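PDB 6TZ0: RNA-dependent RNA Polymerase from Bombyx mori cytoplasmic polyhedrosis virus, which synthesises RNA on an RNA template, transcribing the viral double-stranded genome conservatively into plus strands and probably making the complementary minus strands during replication. Local coordinates for residues 750-755 / 913-918; 789-794 / 829-834; 905-910 / 1007-1012. All blocks are in the same frame, centred on the assembly; numbering follows the deposited sequence.

Interaction 1. Residues 750-755 / 913-918; sequences IGRLNL and ILDLID
The backbone turn at Gly751 and Arg752 comes up against the chain from the end of the 3-10 segment at Asp915 to Ile917, with the CA atoms of Gly751 and Ile917 5.8 Å apart, and no backbone hydrogen bond joins the two. Glycine suits the turn, because at its backbone angles (phi 79°, psi -73°) a CB would press on the preceding carbonyl O, and it would also face Ile917 CD1. The branched Ile917 lies against this bare backbone: its CG2 sits 3.3 Å from Gly751 O, while CD1 lies near Gly751 CA.

Arg752 and Asp915 lie alongside each other and form a salt bridge in which Arg752 NE is 2.7 Å from Asp915 OD1. Arg752 NH2 also lies 3.2 Å from Asp915 OD1. The guanidinium and carboxylate planes stand 88° apart and OD1 is the oxygen that meets the arginine, an arrangement unlike a coplanar two-oxygen pairing. Asp915 OD2 has a weak hydrogen bond from Asn912 ND2. Elsewhere in the contact, Leu753 CD2 meets Leu914 CD2 at 4.0 Å, two buried leucines suited to an apolar setting.

The contact joins the lead-in to helix 754-766 with the 3-10 segment that follows helix 902-911. Strand 791-795 backs it, Phe792 touching both Leu914 and Ile917, while Leu753 also packs on Leu832 and Trp836.

Interaction 2. Residues 789-794 / 829-834; sequences LRRFTL and SLILPL
Phe792 and Leu830 form the hydrogen-bonded pair of an antiparallel ladder in which strand 791-795, an outermost strand of a three-stranded sheet, runs beside the central strand 827-831. Phe792 N donates a hydrogen bond to Leu830 O at 3.1 Å, and Leu830 N donates one back to Phe792 O at 2.9 Å. Non-hydrogen-bonded pairs flank them: Arg791 with Ile831 and Thr793 with Ser829, whose side chains share one face. Arg791 is an ATP-binding residue of this protein, though no ATP is bound here; a cationic side chain suits such a site, and Arg147 of the same site lies close by.

Past the strand end the pairing frays. Arg790 O accepts a weak bond from Leu832 N (3.5 Å) and a CA-H contact from Ile831. Leu832 O, however, is taken by a side chain: Arg790, extended from CG to NE, brings NE to 2.8 Å from it. The bond bends to 137° at the proton, and the oxygen is tilted from the guanidinium plane. Farther out, Arg790 NH2 has a long, weak ion pair with Glu27 of helix 20-35, while Leu834 CD2 lies over one guanidinium face.

On the other face of the ladder, Phe792 and Leu830 lean in the same direction, and Leu830 CD2 meets the ring edge 3.8 Å from Phe792 CD2.

Interaction 3. Residues 905-910 / 1007-1012; sequences ALLLID and RDYKIP
Tyr1009 lays its ring against helix 902-911, where Leu907 packs over one face, its CD1 set off toward the rim, and this aromatic packing carries much of the contact. Leu907 CD1 stands 3.8 Å from the ring centroid, 21° off the normal, in a CH-pi contact. The same leucine reaches the ring a second time with CB, 3.6 Å from Tyr1009 CE2. The tyrosine side chain sets out from its backbone toward the helix, with CG anti to the backbone N (chi1 -167°). A flat, mostly apolar ring suits a surface made of Leu907 CD1 and CB and the helix backbone.

Apolar contact between aliphatic side chains is confined to Leu906 and Ile1011, which lie roughly perpendicular to each other. Leu906 CD1 meets Ile1011 CG2 at 3.7 Å and lies almost as near to Ile1011 CD1, so one methyl group touches both branches of the isoleucine.

Polar groups gather at the phenol end. Tyr1009 OH lies 3.2 Å from Leu906 O, a carbonyl that already accepts the helical bond from Asp910 N at 2.9 Å. Asp910 approaches from the ring edge, with its OD2 3.5 Å from Tyr1009 OH and the carboxylate turned 43° from the ring plane. Tyrosine fits here because a single residue offers both an apolar ring and a polar tip.

These contacts join the loop after helix 996-1004 to helix 902-911, where Thr903 also touches Tyr1009 and Ile1011. Asp894 of helix 894-899 meets Lys1010 and Ile1011, Tyr811 OH is hydrogen-bonded to Asp1008 O, and Leu908, facing away from this loop, packs on Met812.

From the N terminus, 750-755 comes first and waits longest for its partner, interaction 1 closing only at 913-918. Inside that loop, interaction 2 closes a much shorter one as 829-834 returns to 789-794. The helical segment 905-910 then opens interaction 3 before interaction 1 has closed, so the loops of interactions 1 and 3 cross, whereas interaction 2 has closed before interaction 3 begins. Their centres lie about 11 Å (1 and 2), 17 Å (2 and 3) and 19 Å (1 and 3) apart. Leu908 CD2 touches Leu914 CD1 at 3.7 Å. Together the three contacts tie the small sheet and helix 754-766 to the C-terminal family region.

Interaction 1. Residues 750-755 / 913-918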
loop_
_atom_site.group_PDB
_atom_site.type_symbol
_atom_site.label_atom_id
_atom_site.label_comp_id
_atom_site.label_asym_id
_atom_site.label_seq_id
_atom_site.Cartn_x
_atom_site.Cartn_y
_atom_site.Cartn_z
ATOM N N ILE A 750 -11.937 3.399 22.315
ATOM C CA ILE A 750 -12.814 2.334 21.845
ATOM C C ILE A 750 -14.236 2.859 21.705
ATOM O O ILE A 750 -14.819 2.824 20.616
ATOM C CB ILE A 750 -12.760 1.105 22.773
ATOM C CG1 ILE A 750 -11.403 0.392 22.667
ATOM C CG2 ILE A 750 -13.887 0.142 22.442
ATOM C CD1 ILE A 750 -10.354 0.825 23.681
ATOM N N GLY A 751 -14.808 3.338 22.801
ATOM C CA GLY A 751 -16.168 3.830 22.771
ATOM C C GLY A 751 -17.216 2.737 22.800
ATOM O O GLY A 751 -17.856 2.517 23.833
ATOM N N ARG A 752 -17.375 2.025 21.681
ATOM C CA ARG A 752 -18.570 1.210 21.477
ATOM C C ARG A 752 -18.544 -0.063 22.318
ATOM O O ARG A 752 -19.582 -0.475 22.850
ATOM C CB ARG A 752 -18.721 0.882 19.993
ATOM C CG ARG A 752 -19.969 0.096 19.655
ATOM C CD ARG A 752 -21.221 0.934 19.800
ATOM N NE ARG A 752 -22.417 0.137 19.546
ATOM C CZ ARG A 752 -22.948 -0.061 18.343
ATOM N NH1 ARG A 752 -22.386 0.474 17.269
ATOM N NH2 ARG A 752 -24.039 -0.804 18.215
ATOM N N LEU A 753 -17.389 -0.739 22.371
ATOM C CA LEU A 753 -17.033 -1.826 23.294
ATOM C C LEU A 753 -17.756 -3.144 22.990
ATOM O O LEU A 753 -17.412 -4.192 23.544
ATOM C CB LEU A 753 -17.244 -1.365 24.750
ATOM C CG LEU A 753 -16.822 -2.131 26.002
ATOM C CD1 LEU A 753 -16.364 -1.161 27.050
ATOM C CD2 LEU A 753 -18.000 -2.897 26.547
ATOM N N ASN A 754 -18.725 -3.115 22.076
ATOM C CA ASN A 754 -19.111 -4.321 21.355
ATOM C C ASN A 754 -18.095 -4.613 20.258
ATOM O O ASN A 754 -17.723 -5.771 20.026
ATOM C CB ASN A 754 -20.511 -4.134 20.770
ATOM C CG ASN A 754 -21.103 -5.412 20.217
ATOM O OD1 ASN A 754 -20.530 -6.494 20.337
ATOM N ND2 ASN A 754 -22.257 -5.287 19.579
ATOM N N LEU A 755 -17.626 -3.557 19.587
ATOM C CA LEU A 755 -16.520 -3.642 18.645
ATOM C C LEU A 755 -15.234 -4.127 19.302
ATOM O O LEU A 755 -14.454 -4.832 18.655
ATOM C CB LEU A 755 -16.279 -2.274 18.004
ATOM C CG LEU A 755 -16.993 -1.844 16.717
ATOM C CD1 LEU A 755 -16.536 -2.709 15.556
ATOM C CD2 LEU A 755 -18.508 -1.867 16.830
ATOM N N ILE A 913 -27.709 1.672 25.930
ATOM C CA ILE A 913 -26.969 2.606 26.768
ATOM C C ILE A 913 -25.500 2.651 26.357
ATOM O O ILE A 913 -24.878 3.721 26.356
ATOM C CB ILE A 913 -27.164 2.229 28.250
ATOM C CG1 ILE A 913 -28.635 2.390 28.626
ATOM C CG2 ILE A 913 -26.317 3.089 29.174
ATOM C CD1 ILE A 913 -28.985 1.843 29.983
ATOM N N LEU A 914 -24.945 1.521 25.925
ATOM C CA LEU A 914 -23.555 1.451 25.480
ATOM C C LEU A 914 -23.322 2.019 24.087
ATOM O O LEU A 914 -22.212 1.880 23.565
ATOM C CB LEU A 914 -23.056 0.009 25.539
ATOM C CG LEU A 914 -22.293 -0.404 26.799
ATOM C CD1 LEU A 914 -23.118 -0.299 28.060
ATOM C CD2 LEU A 914 -21.803 -1.827 26.622
ATOM N N ASP A 915 -24.322 2.650 23.474
ATOM C CA ASP A 915 -24.092 3.397 22.247
ATOM C C ASP A 915 -23.784 4.857 22.536
ATOM O O ASP A 915 -23.140 5.524 21.720
ATOM C CB ASP A 915 -25.312 3.301 21.336
ATOM C CG ASP A 915 -25.567 1.893 20.856
ATOM O OD1 ASP A 915 -24.601 1.108 20.780
ATOM O OD2 ASP A 915 -26.732 1.572 20.549
ATOM N N LEU A 916 -24.232 5.362 23.682
ATOM C CA LEU A 916 -24.106 6.774 24.033
ATOM C C LEU A 916 -22.658 7.046 24.409
ATOM O O LEU A 916 -22.264 6.977 25.573
ATOM C CB LEU A 916 -25.060 7.131 25.165
ATOM C CG LEU A 916 -26.548 6.996 24.842
ATOM C CD1 LEU A 916 -27.384 7.243 26.082
ATOM C CD2 LEU A 916 -26.948 7.938 23.722
ATOM N N ILE A 917 -21.853 7.353 23.395
ATOM C CA ILE A 917 -20.436 7.635 23.557
ATOM C C ILE A 917 -20.146 9.001 22.952
ATOM O O ILE A 917 -21.010 9.634 22.345
ATOM C CB ILE A 917 -19.550 6.560 22.897
ATOM C CG1 ILE A 917 -19.859 6.481 21.400
ATOM C CG2 ILE A 917 -19.751 5.215 23.566
ATOM C CD1 ILE A 917 -18.886 5.644 20.615
ATOM N N ASP A 918 -18.910 9.452 23.132
ATOM C CA ASP A 918 -18.466 10.664 22.463
ATOM C C ASP A 918 -18.279 10.410 20.972
ATOM O O ASP A 918 -17.930 9.306 20.550
ATOM C CB ASP A 918 -17.177 11.189 23.099
ATOM C CG ASP A 918 -16.097 10.131 23.213
ATOM O OD1 ASP A 918 -16.369 8.944 22.940
ATOM O OD2 ASP A 918 -14.962 10.492 23.584
#

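Interaction 2. Residues 789-794 / 829-834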
loop_
_atom_site.group_PDB
_atom_site.type_symbol
_atom_site.label_atom_id
_atom_site.label_comp_id
_atom_site.label_asym_id
_atom_site.label_seq_id
_atom_site.Cartn_x
_atom_site.Cartn_y
_atom_site.Cartn_z
ATOM N N LEU A 789 -12.465 -4.545 29.634
ATOM C CA LEU A 789 -13.649 -4.008 28.961
ATOM C C LEU A 789 -14.888 -3.791 29.835
ATOM O O LEU A 789 -15.974 -3.556 29.315
ATOM C CB LEU A 789 -14.018 -4.896 27.769
ATOM C CG LEU A 789 -12.897 -5.257 26.794
ATOM C CD1 LEU A 789 -13.369 -6.330 25.829
ATOM C CD2 LEU A 789 -12.426 -4.033 26.028
ATOM N N ARG A 790 -14.735 -3.875 31.149
ATOM C CA ARG A 790 -15.875 -3.750 32.059
ATOM C C ARG A 790 -16.324 -2.362 32.545
ATOM O O ARG A 790 -17.326 -2.265 33.248
ATOM C CB ARG A 790 -15.662 -4.667 33.263
ATOM C CG ARG A 790 -16.933 -4.984 34.023
ATOM C CD ARG A 790 -16.734 -6.188 34.921
ATOM N NE ARG A 790 -17.924 -6.469 35.710
ATOM C CZ ARG A 790 -18.008 -7.452 36.596
ATOM N NH1 ARG A 790 -16.969 -8.245 36.800
ATOM N NH2 ARG A 790 -19.127 -7.640 37.276
ATOM N N ARG A 791 -15.621 -1.295 32.177
ATOM C CA ARG A 791 -15.992 0.037 32.672
ATOM C C ARG A 791 -16.649 0.991 31.678
ATOM O O ARG A 791 -16.140 1.217 30.585
ATOM C CB ARG A 791 -14.769 0.733 33.264
ATOM C CG ARG A 791 -14.218 0.084 34.516
ATOM C CD ARG A 791 -13.366 1.081 35.275
ATOM N NE ARG A 791 -14.081 2.338 35.462
ATOM C CZ ARG A 791 -13.692 3.302 36.288
ATOM N NH1 ARG A 791 -14.409 4.410 36.396
ATOM N NH2 ARG A 791 -12.590 3.155 37.008
ATOM N N PHE A 792 -17.798 1.534 32.073
ATOM C CA PHE A 792 -18.528 2.493 31.253
ATOM C C PHE A 792 -18.973 3.725 32.057
ATOM O O PHE A 792 -19.640 3.583 33.078
ATOM C CB PHE A 792 -19.745 1.799 30.641
ATOM C CG PHE A 792 -20.359 2.537 29.488
ATOM C CD1 PHE A 792 -19.684 2.654 28.286
ATOM C CD2 PHE A 792 -21.621 3.091 29.597
ATOM C CE1 PHE A 792 -20.249 3.327 27.221
ATOM C CE2 PHE A 792 -22.192 3.764 28.535
ATOM C CZ PHE A 792 -21.505 3.882 27.346
ATOM N N THR A 793 -18.622 4.924 31.595
ATOM C CA THR A 793 -19.044 6.154 32.247
ATOM C C THR A 793 -19.941 6.930 31.301
ATOM O O THR A 793 -19.646 7.037 30.107
ATOM C CB THR A 793 -17.845 7.009 32.652
ATOM O OG1 THR A 793 -17.100 7.370 31.483
ATOM C CG2 THR A 793 -16.948 6.243 33.606
ATOM N N LEU A 794 -21.035 7.462 31.829
ATOM C CA LEU A 794 -21.996 8.173 31.007
ATOM C C LEU A 794 -22.503 9.394 31.754
ATOM O O LEU A 794 -22.840 9.310 32.938
ATOM C CB LEU A 794 -23.157 7.256 30.611
ATOM C CG LEU A 794 -24.177 7.853 29.647
ATOM C CD1 LEU A 794 -23.492 8.288 28.369
ATOM C CD2 LEU A 794 -25.268 6.842 29.345
ATOM N N SER A 829 -20.804 6.333 36.767
ATOM C CA SER A 829 -20.000 5.163 36.443
ATOM C C SER A 829 -20.845 3.909 36.628
ATOM O O SER A 829 -21.287 3.615 37.742
ATOM C CB SER A 829 -18.752 5.108 37.323
ATOM O OG SER A 829 -17.979 3.954 37.053
ATOM N N LEU A 830 -21.080 3.180 35.540
ATOM C CA LEU A 830 -21.719 1.875 35.624
ATOM C C LEU A 830 -20.790 0.815 35.063
ATOM O O LEU A 830 -20.105 1.036 34.062
ATOM C CB LEU A 830 -23.078 1.819 34.891
ATOM C CG LEU A 830 -23.231 1.893 33.372
ATOM C CD1 LEU A 830 -24.496 1.183 32.962
ATOM C CD2 LEU A 830 -23.330 3.335 32.936
ATOM N N ILE A 831 -20.758 -0.331 35.727
ATOM C CA ILE A 831 -19.970 -1.471 35.289
ATOM C C ILE A 831 -20.926 -2.583 34.874
ATOM O O ILE A 831 -21.908 -2.872 35.570
ATOM C CB ILE A 831 -18.972 -1.913 36.376
ATOM C CG1 ILE A 831 -19.668 -2.170 37.705
ATOM C CG2 ILE A 831 -17.921 -0.840 36.583
ATOM C CD1 ILE A 831 -18.787 -2.778 38.724
ATOM N N LEU A 832 -20.680 -3.147 33.712
ATOM C CA LEU A 832 -21.559 -4.160 33.161
ATOM C C LEU A 832 -21.340 -5.501 33.858
ATOM O O LEU A 832 -20.242 -5.777 34.346
ATOM C CB LEU A 832 -21.338 -4.267 31.653
ATOM C CG LEU A 832 -19.933 -4.366 31.053
ATOM C CD1 LEU A 832 -19.404 -5.792 30.960
ATOM C CD2 LEU A 832 -19.935 -3.705 29.688
ATOM N N PRO A 833 -22.379 -6.327 33.967
ATOM C CA PRO A 833 -22.205 -7.642 34.590
ATOM C C PRO A 833 -21.435 -8.584 33.681
ATOM O O PRO A 833 -21.277 -8.350 32.483
ATOM C CB PRO A 833 -23.641 -8.127 34.802
ATOM C CG PRO A 833 -24.424 -7.425 33.760
ATOM C CD PRO A 833 -23.790 -6.077 33.615
ATOM N N LEU A 834 -20.953 -9.679 34.277
ATOM C CA LEU A 834 -20.194 -10.653 33.502
ATOM C C LEU A 834 -21.067 -11.462 32.557
ATOM O O LEU A 834 -20.534 -12.113 31.656
ATOM C CB LEU A 834 -19.432 -11.615 34.409
ATOM C CG LEU A 834 -18.250 -11.089 35.201
ATOM C CD1 LEU A 834 -17.638 -12.227 35.969
ATOM C CD2 LEU A 834 -17.253 -10.478 34.269
#

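Interaction 3. Residues 905-910 / 1007-1012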
loop_
_atom_site.group_PDB
_atom_site.type_symbol
_atom_site.label_atom_id
_atom_site.label_comp_id
_atom_site.label_asym_id
_atom_site.label_seq_id
_atom_site.Cartn_x
_atom_site.Cartn_y
_atom_site.Cartn_z
ATOM N N ALA A 905 -27.974 -7.725 31.565
ATOM C CA ALA A 905 -27.246 -7.642 30.304
ATOM C C ALA A 905 -28.196 -7.484 29.125
ATOM O O ALA A 905 -27.927 -6.705 28.201
ATOM C CB ALA A 905 -26.381 -8.884 30.125
ATOM N N LEU A 906 -29.326 -8.193 29.153
ATOM C CA LEU A 906 -30.289 -8.075 28.065
ATOM C C LEU A 906 -31.034 -6.747 28.112
ATOM O O LEU A 906 -31.329 -6.173 27.060
ATOM C CB LEU A 906 -31.254 -9.254 28.098
ATOM C CG LEU A 906 -30.534 -10.554 27.730
ATOM C CD1 LEU A 906 -31.418 -11.759 27.936
ATOM C CD2 LEU A 906 -30.049 -10.489 26.293
ATOM N N LEU A 907 -31.306 -6.229 29.312
ATOM C CA LEU A 907 -31.862 -4.889 29.459
ATOM C C LEU A 907 -30.888 -3.826 28.970
ATOM O O LEU A 907 -31.297 -2.840 28.349
ATOM C CB LEU A 907 -32.238 -4.676 30.926
ATOM C CG LEU A 907 -32.957 -3.451 31.481
ATOM C CD1 LEU A 907 -33.883 -3.907 32.574
ATOM C CD2 LEU A 907 -31.944 -2.506 32.079
ATOM N N LEU A 908 -29.593 -4.028 29.219
ATOM C CA LEU A 908 -28.573 -3.094 28.756
ATOM C C LEU A 908 -28.455 -3.096 27.238
ATOM O O LEU A 908 -28.373 -2.030 26.620
ATOM C CB LEU A 908 -27.239 -3.442 29.420
ATOM C CG LEU A 908 -25.965 -2.648 29.148
ATOM C CD1 LEU A 908 -25.177 -2.544 30.425
ATOM C CD2 LEU A 908 -25.123 -3.381 28.122
ATOM N N ILE A 909 -28.434 -4.279 26.619
ATOM C CA ILE A 909 -28.345 -4.330 25.162
ATOM C C ILE A 909 -29.666 -3.915 24.512
ATOM O O ILE A 909 -29.674 -3.454 23.365
ATOM C CB ILE A 909 -27.859 -5.728 24.711
ATOM C CG1 ILE A 909 -27.388 -5.706 23.258
ATOM C CG2 ILE A 909 -28.938 -6.771 24.854
ATOM C CD1 ILE A 909 -26.217 -4.791 23.023
ATOM N N ASP A 910 -30.780 -3.997 25.244
ATOM C CA ASP A 910 -32.058 -3.522 24.731
ATOM C C ASP A 910 -32.145 -2.001 24.769
ATOM O O ASP A 910 -32.639 -1.381 23.821
ATOM C CB ASP A 910 -33.193 -4.142 25.546
ATOM C CG ASP A 910 -34.549 -4.012 24.879
ATOM O OD1 ASP A 910 -34.631 -3.504 23.740
ATOM O OD2 ASP A 910 -35.550 -4.414 25.510
ATOM N N ARG A 1007 -39.380 -1.985 35.383
ATOM C CA ARG A 1007 -40.308 -2.306 36.461
ATOM C C ARG A 1007 -40.216 -3.780 36.842
ATOM O O ARG A 1007 -39.836 -4.120 37.967
ATOM C CB ARG A 1007 -41.735 -1.933 36.060
ATOM C CG ARG A 1007 -41.953 -0.439 35.945
ATOM C CD ARG A 1007 -43.375 -0.118 35.537
ATOM N NE ARG A 1007 -44.338 -0.546 36.545
ATOM C CZ ARG A 1007 -44.709 0.191 37.587
ATOM N NH1 ARG A 1007 -45.594 -0.277 38.453
ATOM N NH2 ARG A 1007 -44.195 1.400 37.764
ATOM N N ASP A 1008 -40.550 -4.668 35.910
ATOM C CA ASP A 1008 -40.363 -6.102 36.086
ATOM C C ASP A 1008 -39.326 -6.661 35.127
ATOM O O ASP A 1008 -38.365 -7.305 35.563
ATOM C CB ASP A 1008 -41.692 -6.845 35.897
ATOM C CG ASP A 1008 -42.682 -6.561 37.007
ATOM O OD1 ASP A 1008 -42.243 -6.276 38.141
ATOM O OD2 ASP A 1008 -43.901 -6.626 36.749
ATOM N N TYR A 1009 -39.510 -6.402 33.829
ATOM C CA TYR A 1009 -38.607 -6.782 32.740
ATOM C C TYR A 1009 -38.395 -8.298 32.695
ATOM O O TYR A 1009 -37.353 -8.833 33.079
ATOM C CB TYR A 1009 -37.269 -6.037 32.802
ATOM C CG TYR A 1009 -36.479 -6.198 31.523
ATOM C CD1 TYR A 1009 -36.852 -5.513 30.376
ATOM C CD2 TYR A 1009 -35.380 -7.044 31.450
ATOM C CE1 TYR A 1009 -36.152 -5.655 29.200
ATOM C CE2 TYR A 1009 -34.679 -7.199 30.275
ATOM C CZ TYR A 1009 -35.069 -6.499 29.154
ATOM O OH TYR A 1009 -34.378 -6.632 27.975
ATOM N N LYS A 1010 -39.455 -8.988 32.300
ATOM C CA LYS A 1010 -39.268 -10.337 31.794
ATOM C C LYS A 1010 -38.503 -10.277 30.477
ATOM O O LYS A 1010 -38.616 -9.318 29.710
ATOM C CB LYS A 1010 -40.609 -11.043 31.590
ATOM C CG LYS A 1010 -41.149 -11.764 32.817
ATOM C CD LYS A 1010 -41.804 -10.827 33.814
ATOM C CE LYS A 1010 -43.120 -10.297 33.280
ATOM N NZ LYS A 1010 -43.837 -9.467 34.282
ATOM N N ILE A 1011 -37.703 -11.303 30.230
ATOM C CA ILE A 1011 -36.967 -11.395 28.969
ATOM C C ILE A 1011 -37.932 -11.847 27.874
ATOM O O ILE A 1011 -38.635 -12.850 28.061
ATOM C CB ILE A 1011 -35.796 -12.358 29.105
ATOM C CG1 ILE A 1011 -34.825 -11.854 30.174
ATOM C CG2 ILE A 1011 -35.075 -12.505 27.784
ATOM C CD1 ILE A 1011 -33.807 -12.876 30.607
ATOM N N PRO A 1012 -38.014 -11.139 26.750
ATOM C CA PRO A 1012 -38.987 -11.513 25.719
ATOM C C PRO A 1012 -38.528 -12.715 24.911
ATOM O O PRO A 1012 -37.332 -12.944 24.719
ATOM C CB PRO A 1012 -39.069 -10.259 24.844
ATOM C CG PRO A 1012 -37.735 -9.624 24.999
ATOM C CD PRO A 1012 -37.313 -9.888 26.416
#